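Endo-xylogalacturonan hydrolase A (Aspergillus tubingensis, PDB 4C2L) hydrolyses the xylose-substituted galacturonan backbone of xylogalacturonan, a component of the hairy regions of pectin, as a secreted family 28 glycoside hydrolase. Local coordinates at residues K186-F191 with V206-D211; K249-T254 with S282-N287; V213-S218 with H233-G238. All coordinates share one frame; numbering follows the deposited sequence. Where two conformers were deposited one is given.

How the contacts relate
Contact 3 stands between the other two. Its centre is about 11 Å from the centre of each, whereas those of contacts 1 and 2 are about 20 Å apart and their nearest atoms about 10 Å. Contact 1 runs into contact 3 at the active site assigned by similarity: it carries Asp210, contact 3 carries His233, and Asp210 O lies 2.9 Å from His233 N. Phe191 O, 2.8 Å from Ala214 N, makes a second backbone join. Contact 2 meets contact 3 through the core, where Ile251 CG2 packs 3.5 Å from Phe215 CZ. The glycan on Asn283 lies on the outer face of contact 2; Phe286 is about 12 Å from His233, side chain to side chain.

Contact 1: residues K186-F191 with V206-D211; sequences KNTDGF and VVNDDD
Asp210, assigned by similarity as the proton donor, leaves its backbone toward 186-191 and lies between Asn187 and Asp189. Its CB is 3.2 Å from Asp189 OD1, and the two carboxylates run alongside each other with their planes turned 37° apart. Of its carboxylate oxygens, OD2 lies next to the Asn187 amide, whose own oxygen is held by Arg132. Asp210 OD1 accepts Asp211 N at 2.7 Å through its anti lone pair, which fixes the rotation of the carboxylate. A water also ties Asp210 OD2 to Asn187 N and Asp209 O, so both carboxylate oxygens are anchored.

Asp209 has CG anti to its backbone N (chi1 -172°), which lays the carboxylate alongside Lys186. Asp209 OD2 and Lys186 NZ are 4.5 Å apart, beyond a salt bridge, and a single water spans the gap.

Thr188, the centre of an inverse gamma turn, is gripped at two points. Its OG1 accepts Asp209 N at 3.2 Å while bonding to Pro185 O, and its carbonyl O accepts Asn208 ND2 at 2.8 Å, the donor standing 42° above the carbonyl plane. Gly190 N donates to Asp211 O at 2.9 Å, a further backbone hydrogen bond between the segments.

Phe124 and Trp121 of helix 118-126 touch the Lys186-Thr188 side. Phe191 and Val206 pack on Met175 of strand 168-176, so the loop parts lie by the helix while the strand ends join the beta-helix core.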
loop_
_atom_site.group_PDB
_atom_site.type_symbol
_atom_site.label_atom_id
_atom_site.label_comp_id
_atom_site.label_asym_id
_atom_site.label_seq_id
_atom_site.Cartn_x
_atom_site.Cartn_y
_atom_site.Cartn_z
ATOM N N LYS A 186 -7.244 -10.919 -2.634
ATOM C CA LYS A 186 -7.824 -9.891 -1.760
ATOM C C LYS A 186 -6.783 -9.246 -0.842
ATOM O O LYS A 186 -5.900 -9.927 -0.338
ATOM C CB LYS A 186 -8.904 -10.506 -0.872
ATOM C CG LYS A 186 -10.165 -10.926 -1.594
ATOM C CD LYS A 186 -10.978 -9.737 -2.050
ATOM C CE LYS A 186 -12.370 -10.187 -2.482
ATOM N NZ LYS A 186 -13.172 -9.021 -2.964
ATOM N N ASN A 187 -6.917 -7.937 -0.622
ATOM C CA ASN A 187 -6.122 -7.222 0.384
ATOM C C ASN A 187 -4.627 -7.266 0.105
ATOM O O ASN A 187 -3.826 -7.251 1.036
ATOM C CB ASN A 187 -6.421 -7.778 1.784
ATOM C CG ASN A 187 -7.910 -7.808 2.086
ATOM O OD1 ASN A 187 -8.518 -8.878 2.149
ATOM N ND2 ASN A 187 -8.511 -6.619 2.259
ATOM N N THR A 188 -4.264 -7.328 -1.176
ATOM C CA THR A 188 -2.860 -7.319 -1.562
ATOM C C THR A 188 -2.344 -5.886 -1.712
ATOM O O THR A 188 -1.800 -5.521 -2.758
ATOM C CB THR A 188 -2.609 -8.166 -2.823
ATOM O OG1 THR A 188 -3.606 -7.870 -3.817
ATOM C CG2 THR A 188 -2.672 -9.665 -2.444
ATOM N N ASP A 189 -2.518 -5.067 -0.657
ATOM C CA ASP A 189 -2.067 -3.661 -0.699
ATOM C C ASP A 189 -0.593 -3.593 -1.097
ATOM O O ASP A 189 0.225 -4.367 -0.589
ATOM C CB ASP A 189 -2.147 -3.010 0.688
ATOM C CG ASP A 189 -3.533 -3.006 1.289
ATOM O OD1 ASP A 189 -4.415 -3.767 0.851
ATOM O OD2 ASP A 189 -3.727 -2.231 2.263
ATOM N N GLY A 190 -0.225 -2.666 -1.982
ATOM C CA GLY A 190 1.181 -2.523 -2.335
ATOM C C GLY A 190 2.028 -2.035 -1.165
ATOM O O GLY A 190 3.086 -2.598 -0.856
ATOM N N PHE A 191 1.596 -0.942 -0.545
ATOM C CA PHE A 191 2.365 -0.322 0.537
ATOM C C PHE A 191 1.376 0.203 1.538
ATOM O O PHE A 191 0.533 1.028 1.193
ATOM C CB PHE A 191 3.196 0.870 0.014
ATOM C CG PHE A 191 4.120 0.509 -1.095
ATOM C CD1 PHE A 191 3.665 0.473 -2.410
ATOM C CD2 PHE A 191 5.439 0.165 -0.826
ATOM C CE1 PHE A 191 4.519 0.121 -3.442
ATOM C CE2 PHE A 191 6.300 -0.185 -1.864
ATOM C CZ PHE A 191 5.830 -0.212 -3.169
ATOM N N VAL A 206 2.660 -1.860 -9.742
ATOM C CA VAL A 206 1.839 -2.722 -8.887
ATOM C C VAL A 206 0.673 -3.268 -9.691
ATOM O O VAL A 206 -0.058 -2.515 -10.354
ATOM C CB VAL A 206 1.277 -1.962 -7.658
ATOM C CG1 VAL A 206 0.451 -2.906 -6.771
ATOM C CG2 VAL A 206 2.394 -1.322 -6.838
ATOM N N VAL A 207 0.497 -4.584 -9.640
ATOM C CA VAL A 207 -0.698 -5.227 -10.162
ATOM C C VAL A 207 -1.273 -5.982 -8.975
ATOM O O VAL A 207 -0.640 -6.905 -8.456
ATOM C CB VAL A 207 -0.375 -6.214 -11.316
ATOM C CG1 VAL A 207 -1.618 -7.017 -11.726
ATOM C CG2 VAL A 207 0.242 -5.482 -12.496
ATOM N N ASN A 208 -2.451 -5.573 -8.515
ATOM C CA ASN A 208 -3.002 -6.175 -7.292
ATOM C C ASN A 208 -4.518 -6.031 -7.222
ATOM O O ASN A 208 -5.169 -5.823 -8.234
ATOM C CB ASN A 208 -2.335 -5.537 -6.059
ATOM C CG ASN A 208 -2.787 -4.098 -5.828
ATOM O OD1 ASN A 208 -3.374 -3.479 -6.710
ATOM N ND2 ASN A 208 -2.509 -3.567 -4.646
ATOM N N ASP A 209 -5.077 -6.148 -6.022
ATOM C CA ASP A 209 -6.522 -6.072 -5.864
ATOM C C ASP A 209 -6.915 -5.280 -4.628
ATOM O O ASP A 209 -7.994 -5.474 -4.078
ATOM C CB ASP A 209 -7.135 -7.487 -5.833
ATOM C CG ASP A 209 -8.649 -7.475 -5.854
ATOM O OD1 ASP A 209 -9.237 -6.656 -6.601
ATOM O OD2 ASP A 209 -9.257 -8.267 -5.087
ATOM N N ASP A 210 -6.053 -4.368 -4.200
ATOM C CA ASP A 210 -6.417 -3.491 -3.079
ATOM C C ASP A 210 -5.623 -2.208 -3.197
ATOM O O ASP A 210 -5.128 -1.912 -4.269
ATOM C CB ASP A 210 -6.231 -4.177 -1.714
ATOM C CG ASP A 210 -7.256 -3.684 -0.682
ATOM O OD1 ASP A 210 -7.266 -2.463 -0.374
ATOM O OD2 ASP A 210 -8.083 -4.501 -0.203
ATOM N N ASP A 211 -5.544 -1.413 -2.134
ATOM C CA ASP A 211 -4.827 -0.143 -2.230
ATOM C C ASP A 211 -3.443 -0.293 -2.842
ATOM O O ASP A 211 -2.692 -1.200 -2.489
ATOM C CB ASP A 211 -4.706 0.503 -0.838
ATOM C CG ASP A 211 -6.054 0.908 -0.279
ATOM O OD1 ASP A 211 -6.941 1.227 -1.087
ATOM O OD2 ASP A 211 -6.235 0.920 0.955
HETATM O O HOH W 1 -12.051 -8.211 -5.440
HETATM O O HOH W 2 -9.099 -6.581 -1.702
HETATM O O HOH W 3 -5.486 -0.585 3.123
#

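Contact 2: residues K249-T254 with S282-N287; sequences KNIYVT and SNVTFN. With NAG (2-acetamido-2-deoxy-beta-D-glucopyranose), chain B; NAG (2-acetamido-2-deoxy-beta-D-glucopyranose), chain C; SO4 (sulfate ion), chain J; SO4 (sulfate ion), chain I.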
loop_
_atom_site.group_PDB
_atom_site.type_symbol
_atom_site.label_atom_id
_atom_site.label_comp_id
_atom_site.label_asym_id
_atom_site.label_seq_id
_atom_site.Cartn_x
_atom_site.Cartn_y
_atom_site.Cartn_z
ATOM N N LYS A 249 -0.132 13.170 7.570
ATOM C CA LYS A 249 0.313 14.493 7.139
ATOM C C LYS A 249 1.519 14.529 6.244
ATOM O O LYS A 249 2.340 13.600 6.239
ATOM C CB LYS A 249 0.551 15.414 8.342
ATOM C CG LYS A 249 1.462 14.875 9.398
ATOM C CD LYS A 249 1.370 15.722 10.665
ATOM C CE LYS A 249 2.480 15.311 11.602
ATOM N NZ LYS A 249 2.470 16.154 12.830
ATOM N N ASN A 250 1.629 15.622 5.491
ATOM C CA ASN A 250 2.849 15.917 4.736
ATOM C C ASN A 250 3.168 14.800 3.746
ATOM O O ASN A 250 4.253 14.177 3.766
ATOM C CB ASN A 250 4.002 16.196 5.696
ATOM C CG ASN A 250 3.654 17.278 6.706
ATOM O OD1 ASN A 250 3.029 18.289 6.350
ATOM N ND2 ASN A 250 4.026 17.065 7.973
ATOM N N ILE A 251 2.200 14.580 2.866
ATOM C CA ILE A 251 2.270 13.515 1.861
ATOM C C ILE A 251 2.335 14.143 0.482
ATOM O O ILE A 251 1.547 15.051 0.175
ATOM C CB ILE A 251 1.010 12.627 1.929
ATOM C CG1 ILE A 251 0.735 12.083 3.358
ATOM C CG2 ILE A 251 1.039 11.524 0.873
ATOM C CD1 ILE A 251 1.806 11.179 3.925
ATOM N N TYR A 252 3.239 13.643 -0.366
ATOM C CA TYR A 252 3.322 14.150 -1.730
ATOM C C TYR A 252 3.353 12.977 -2.696
ATOM O O TYR A 252 4.252 12.137 -2.625
ATOM C CB TYR A 252 4.561 15.038 -1.896
ATOM C CG TYR A 252 4.646 15.625 -3.281
ATOM C CD1 TYR A 252 3.838 16.707 -3.644
ATOM C CD2 TYR A 252 5.493 15.069 -4.236
ATOM C CE1 TYR A 252 3.887 17.235 -4.934
ATOM C CE2 TYR A 252 5.554 15.594 -5.526
ATOM C CZ TYR A 252 4.742 16.664 -5.863
ATOM O OH TYR A 252 4.779 17.169 -7.149
ATOM N N VAL A 253 2.373 12.921 -3.586
ATOM C CA VAL A 253 2.276 11.832 -4.556
ATOM C C VAL A 253 2.260 12.458 -5.940
ATOM O O VAL A 253 1.420 13.303 -6.227
ATOM C CB VAL A 253 0.998 11.008 -4.392
ATOM C CG1 VAL A 253 0.962 9.903 -5.448
ATOM C CG2 VAL A 253 0.922 10.392 -2.993
ATOM N N THR A 254 3.184 12.048 -6.789
ATOM C CA THR A 254 3.208 12.576 -8.161
ATOM C C THR A 254 3.479 11.469 -9.177
ATOM O O THR A 254 4.172 10.498 -8.875
ATOM C CB THR A 254 4.224 13.734 -8.299
ATOM O OG1 THR A 254 4.018 14.416 -9.553
ATOM C CG2 THR A 254 5.687 13.222 -8.179
ATOM N N SER A 282 -3.556 16.440 6.845
ATOM C CA SER A 282 -3.053 17.770 6.504
ATOM C C SER A 282 -1.888 17.746 5.534
ATOM O O SER A 282 -0.969 16.943 5.656
ATOM C CB SER A 282 -2.708 18.568 7.770
ATOM O OG SER A 282 -1.579 18.041 8.431
ATOM N N ASN A 283 -1.950 18.636 4.543
ATOM C CA ASN A 283 -0.879 18.776 3.563
ATOM C C ASN A 283 -0.654 17.476 2.796
ATOM O O ASN A 283 0.383 16.828 2.938
ATOM C CB ASN A 283 0.409 19.277 4.223
ATOM C CG ASN A 283 1.575 19.378 3.255
ATOM O OD1 ASN A 283 1.397 19.570 2.047
ATOM N ND2 ASN A 283 2.778 19.245 3.785
ATOM N N VAL A 284 -1.642 17.118 1.991
ATOM C CA VAL A 284 -1.548 15.954 1.124
ATOM C C VAL A 284 -1.770 16.424 -0.301
ATOM O O VAL A 284 -2.792 17.021 -0.606
ATOM C CB VAL A 284 -2.563 14.868 1.509
ATOM C CG1 VAL A 284 -2.499 13.712 0.520
ATOM C CG2 VAL A 284 -2.295 14.382 2.938
ATOM N N THR A 285 -0.805 16.137 -1.168
ATOM C CA THR A 285 -0.937 16.505 -2.578
ATOM C C THR A 285 -0.940 15.267 -3.469
ATOM O O THR A 285 -0.073 14.405 -3.330
ATOM C CB THR A 285 0.237 17.403 -2.999
ATOM O OG1 THR A 285 0.161 18.640 -2.284
ATOM C CG2 THR A 285 0.188 17.685 -4.524
ATOM N N PHE A 286 -1.907 15.216 -4.383
ATOM C CA PHE A 286 -1.996 14.187 -5.402
ATOM C C PHE A 286 -1.793 14.958 -6.706
ATOM O O PHE A 286 -2.660 15.742 -7.103
ATOM C CB PHE A 286 -3.380 13.551 -5.429
ATOM C CG PHE A 286 -3.836 12.950 -4.117
ATOM C CD1 PHE A 286 -4.527 13.727 -3.181
ATOM C CD2 PHE A 286 -3.633 11.597 -3.842
ATOM C CE1 PHE A 286 -4.977 13.165 -1.984
ATOM C CE2 PHE A 286 -4.079 11.032 -2.646
ATOM C CZ PHE A 286 -4.756 11.820 -1.722
ATOM N N ASN A 287 -0.657 14.737 -7.354
ATOM C CA ASN A 287 -0.280 15.497 -8.555
ATOM C C ASN A 287 0.011 14.606 -9.762
ATOM O O ASN A 287 0.575 13.522 -9.614
ATOM C CB ASN A 287 0.955 16.345 -8.251
ATOM C CG ASN A 287 1.378 17.198 -9.431
ATOM O OD1 ASN A 287 0.635 18.083 -9.877
ATOM N ND2 ASN A 287 2.582 16.941 -9.946
HETATM C C1 NAG B . 3.963 19.295 2.979
HETATM C C2 NAG B . 5.065 20.044 3.732
HETATM C C3 NAG B . 6.395 19.972 2.988
HETATM C C4 NAG B . 6.735 18.527 2.597
HETATM C C5 NAG B . 5.528 17.865 1.898
HETATM C C6 NAG B . 5.722 16.395 1.493
HETATM C C7 NAG B . 4.334 21.995 5.008
HETATM C C8 NAG B . 3.971 23.452 4.934
HETATM N N2 NAG B . 4.690 21.438 3.857
HETATM O O3 NAG B . 7.412 20.507 3.810
HETATM O O4 NAG B . 7.872 18.554 1.743
HETATM O O5 NAG B . 4.376 17.966 2.714
HETATM O O6 NAG B . 6.236 15.619 2.555
HETATM O O7 NAG B . 4.289 21.397 6.084
HETATM C C1 NAG C . 8.883 17.648 2.237
HETATM C C2 NAG C . 9.875 17.335 1.107
HETATM C C3 NAG C . 11.132 16.589 1.555
HETATM C C4 NAG C . 11.652 17.003 2.928
HETATM C C5 NAG C . 10.499 17.211 3.919
HETATM C C6 NAG C . 11.004 17.757 5.246
HETATM C C7 NAG C . 8.851 17.075 -1.076
HETATM C C8 NAG C . 8.209 16.146 -2.067
HETATM N N2 NAG C . 9.242 16.534 0.074
HETATM O O3 NAG C . 12.128 16.875 0.607
HETATM O O4 NAG C . 12.558 16.020 3.398
HETATM O O5 NAG C . 9.556 18.128 3.385
HETATM O O6 NAG C . 11.555 19.031 5.003
HETATM O O7 NAG C . 8.988 18.269 -1.323
HETATM S S SO4 J . 2.988 19.501 10.982
HETATM O O1 SO4 J . 1.641 19.537 10.362
HETATM O O2 SO4 J . 3.416 20.898 11.254
HETATM O O3 SO4 J . 3.985 18.860 10.092
HETATM O O4 SO4 J . 2.892 18.734 12.251
HETATM S S SO4 I . 4.222 19.181 -13.200
HETATM O O1 SO4 I . 3.812 18.402 -14.390
HETATM O O2 SO4 I . 3.462 20.453 -13.162
HETATM O O3 SO4 I . 5.671 19.477 -13.272
HETATM O O4 SO4 I . 3.945 18.397 -11.976
HETATM O O HOH W 4 0.855 19.255 7.895
HETATM O O HOH W 5 2.129 17.792 0.026
#
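Asn250 and Asn283 meet at matching corners of the chain, their side chains crossing at about a right angle. Asn283 has CG anti to its backbone N (chi1 177°), which brings ND2 across to Asn250 OD1 at 2.7 Å, with the acceptor close to the Asn283 amide plane. That nitrogen also carries the glycan, Asn283 ND2 to C1 of the first sugar being 1.4 Å, so its remaining N-H goes to Asn250. The same sugar returns a bond from O6 to Asn250 O at 2.7 Å. Asn250 ND2 reaches Asn220 OD1 and a sulfate ion, probably from the crystallisation liquor.

Beyond the corners, strands 251-254 and 284-287 run parallel, 2° apart, and exchange backbone bonds in register. Tyr252, Thr254, Thr285 and Asn287 occupy the outer face. With CG anti to N (chi1 -178°), the Tyr252 ring is carried along this face beside Thr285, its CD1 3.7 Å from Thr285 CB, while Tyr252 CD2 meets the acetamido methyl C8 of the second sugar at 3.6 Å. Asn287 ND2 gives one N-H to Thr254 OG1 (2.9 Å) and the other to a second sulfate; its OD1 is taken by Ser326. On the inner face Ile251 and Val284 point the same way, Ile251 CG1 against Val284 CG2 at 3.8 Å, and Val253 and Phe286 continue this apolar row.

In-register parallel strands from successive PbH1 repeats are characteristic of the parallel beta-helix of glycoside hydrolase family 28, and the Asn220-Asn250-Asn283 series resembles the asparagine stacks of other parallel beta-helices.

Contact 3: residues V213-S218 with H233-G238; sequences VAFKPS and HGISVG. With SO4 (sulfate ion), chain H; SO4 (sulfate ion), chain E.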
loop_
_atom_site.group_PDB
_atom_site.type_symbol
_atom_site.label_atom_id
_atom_site.label_comp_id
_atom_site.label_asym_id
_atom_site.label_seq_id
_atom_site.Cartn_x
_atom_site.Cartn_y
_atom_site.Cartn_z
ATOM N N VAL A 213 -1.131 2.345 -2.660
ATOM C CA VAL A 213 -0.425 2.877 -1.491
ATOM C C VAL A 213 -1.528 3.326 -0.561
ATOM O O VAL A 213 -2.467 4.001 -1.003
ATOM C CB VAL A 213 0.478 4.090 -1.848
ATOM C CG1 VAL A 213 1.143 4.649 -0.582
ATOM C CG2 VAL A 213 1.541 3.703 -2.880
ATOM N N ALA A 214 -1.453 2.904 0.705
ATOM C CA ALA A 214 -2.383 3.364 1.710
ATOM C C ALA A 214 -1.598 4.093 2.775
ATOM O O ALA A 214 -0.595 3.569 3.292
ATOM C CB ALA A 214 -3.160 2.200 2.315
ATOM N N PHE A 215 -2.024 5.321 3.059
ATOM C CA PHE A 215 -1.432 6.074 4.134
ATOM C C PHE A 215 -2.247 5.849 5.384
ATOM O O PHE A 215 -3.425 6.234 5.487
ATOM C CB PHE A 215 -1.312 7.549 3.769
ATOM C CG PHE A 215 -0.648 7.775 2.440
ATOM C CD1 PHE A 215 0.735 7.683 2.317
ATOM C CD2 PHE A 215 -1.414 8.030 1.310
ATOM C CE1 PHE A 215 1.358 7.883 1.084
ATOM C CE2 PHE A 215 -0.804 8.235 0.067
ATOM C CZ PHE A 215 0.584 8.142 -0.045
ATOM N N LYS A 216 -1.598 5.189 6.327
ATOM C CA LYS A 216 -2.251 4.744 7.543
ATOM C C LYS A 216 -1.906 5.718 8.674
ATOM O O LYS A 216 -1.039 6.579 8.501
ATOM C CB LYS A 216 -1.779 3.326 7.864
ATOM C CG LYS A 216 -2.094 2.332 6.747
ATOM C CD LYS A 216 -3.606 2.223 6.534
ATOM C CE LYS A 216 -3.997 0.962 5.756
ATOM N NZ LYS A 216 -5.440 1.018 5.380
ATOM N N PRO A 217 -2.566 5.568 9.834
ATOM C CA PRO A 217 -2.354 6.500 10.946
ATOM C C PRO A 217 -0.889 6.687 11.306
ATOM O O PRO A 217 -0.114 5.717 11.336
ATOM C CB PRO A 217 -3.123 5.835 12.089
ATOM C CG PRO A 217 -4.276 5.212 11.388
ATOM C CD PRO A 217 -3.668 4.630 10.129
ATOM N N SER A 218 -0.526 7.939 11.567
ATOM C CA SER A 218 0.832 8.379 11.923
ATOM C C SER A 218 1.861 8.382 10.790
ATOM O O SER A 218 3.056 8.576 11.044
ATOM C CB SER A 218 1.366 7.676 13.187
ATOM O OG SER A 218 0.414 7.806 14.227
ATOM N N HIS A 233 -7.161 -0.299 -5.493
ATOM C CA HIS A 233 -8.188 0.557 -4.907
ATOM C C HIS A 233 -7.677 1.972 -4.751
ATOM O O HIS A 233 -8.266 2.779 -4.034
ATOM C CB HIS A 233 -8.629 -0.016 -3.574
ATOM C CG HIS A 233 -9.376 -1.324 -3.685
ATOM N ND1 HIS A 233 -9.912 -1.942 -2.608
ATOM C CD2 HIS A 233 -9.678 -2.120 -4.793
ATOM C CE1 HIS A 233 -10.523 -3.076 -3.003
ATOM N NE2 HIS A 233 -10.386 -3.181 -4.343
ATOM N N GLY A 234 -6.561 2.270 -5.415
ATOM C CA GLY A 234 -6.029 3.634 -5.524
ATOM C C GLY A 234 -4.924 4.036 -4.558
ATOM O O GLY A 234 -4.476 3.227 -3.745
ATOM N N ILE A 235 -4.477 5.284 -4.684
ATOM C CA ILE A 235 -3.545 5.899 -3.741
ATOM C C ILE A 235 -4.482 6.500 -2.710
ATOM O O ILE A 235 -5.198 7.459 -3.002
ATOM C CB ILE A 235 -2.716 7.010 -4.429
ATOM C CG1 ILE A 235 -1.904 6.468 -5.610
ATOM C CG2 ILE A 235 -1.798 7.730 -3.441
ATOM C CD1 ILE A 235 -0.833 5.467 -5.261
ATOM N N SER A 236 -4.492 5.906 -1.516
ATOM C CA SER A 236 -5.603 6.063 -0.602
ATOM C C SER A 236 -5.143 6.516 0.781
ATOM O O SER A 236 -4.273 5.892 1.374
ATOM C CB SER A 236 -6.298 4.691 -0.495
ATOM O OG SER A 236 -7.525 4.765 0.203
ATOM N N VAL A 237 -5.696 7.618 1.284
ATOM C CA VAL A 237 -5.459 7.988 2.681
ATOM C C VAL A 237 -6.492 7.243 3.519
ATOM O O VAL A 237 -7.707 7.400 3.334
ATOM C CB VAL A 237 -5.572 9.507 2.941
ATOM C CG1 VAL A 237 -5.516 9.810 4.440
ATOM C CG2 VAL A 237 -4.464 10.267 2.207
ATOM N N GLY A 238 -6.012 6.445 4.458
ATOM C CA GLY A 238 -6.900 5.755 5.389
ATOM C C GLY A 238 -7.004 4.241 5.197
ATOM O O GLY A 238 -6.155 3.629 4.524
HETATM S S SO4 H . -12.073 -0.150 -0.094
HETATM O O1 SO4 H . -13.220 -1.020 -0.441
HETATM O O2 SO4 H . -12.451 0.726 1.033
HETATM O O3 SO4 H . -11.759 0.680 -1.276
HETATM O O4 SO4 H . -10.877 -0.954 0.264
HETATM S S SO4 E . -8.878 -0.196 5.456
HETATM O O1 SO4 E . -9.327 -0.840 4.204
HETATM O O2 SO4 E . -10.044 -0.087 6.369
HETATM O O3 SO4 E . -8.333 1.116 5.075
HETATM O O4 SO4 E . -7.868 -1.040 6.118
#
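Val213 and Ser236 begin the backbone pairing, Ser236 N giving its hydrogen to Val213 O at 2.8 Å. Phe215 then bonds through both its N and its O: its N donates to Ser236 O at 2.9 Å, and its O accepts Gly238 N at 2.8 Å. This alternation of partners is that of parallel strands, here with axes 4.5 Å apart at closest approach and 22° off parallel. Ser236 O also receives a CA-H...O contact from Ala214 CA. Gly234 and Gly238 have backbone angles at which a CB would jam against the preceding carbonyl.

The apolar contacts between the segments lie on the face bearing Val213, Phe215, Ile235 and Val237. Ile235 divides its two branches between two partners. Its CG2, anti to the backbone N, meets the edge of the Phe215 ring near its plane, 3.7 Å from Phe215 CE2; Ile235 CD1, at the end of the other branch, reaches Val213 CG2 at 3.8 Å. Val237 CG2 approaches the same ring obliquely, 3.9 Å from Phe215 CD2. Ile251 and Val253 also touch Phe215, from the strand across the core.

Polar side chains work on the other side. Lys216 is bent at chi2 (-62°), which folds the chain back until its NZ bonds to Gly238 O at 2.8 Å; NZ also makes a weak bond to O4 of a sulfate ion, probably from the crystallisation liquor. Ser236 OG is bonded to Lys263 NZ.

His233, an active-site residue by similarity, precedes the strand and presents ND1 near its ring plane to another sulfate, with Asp210 and Asp211 touching its side chain. The placing of His233 beside these two aspartates, at the start of a parallel beta-helix strand, is consistent with the substrate cleft of family 28 hydrolases.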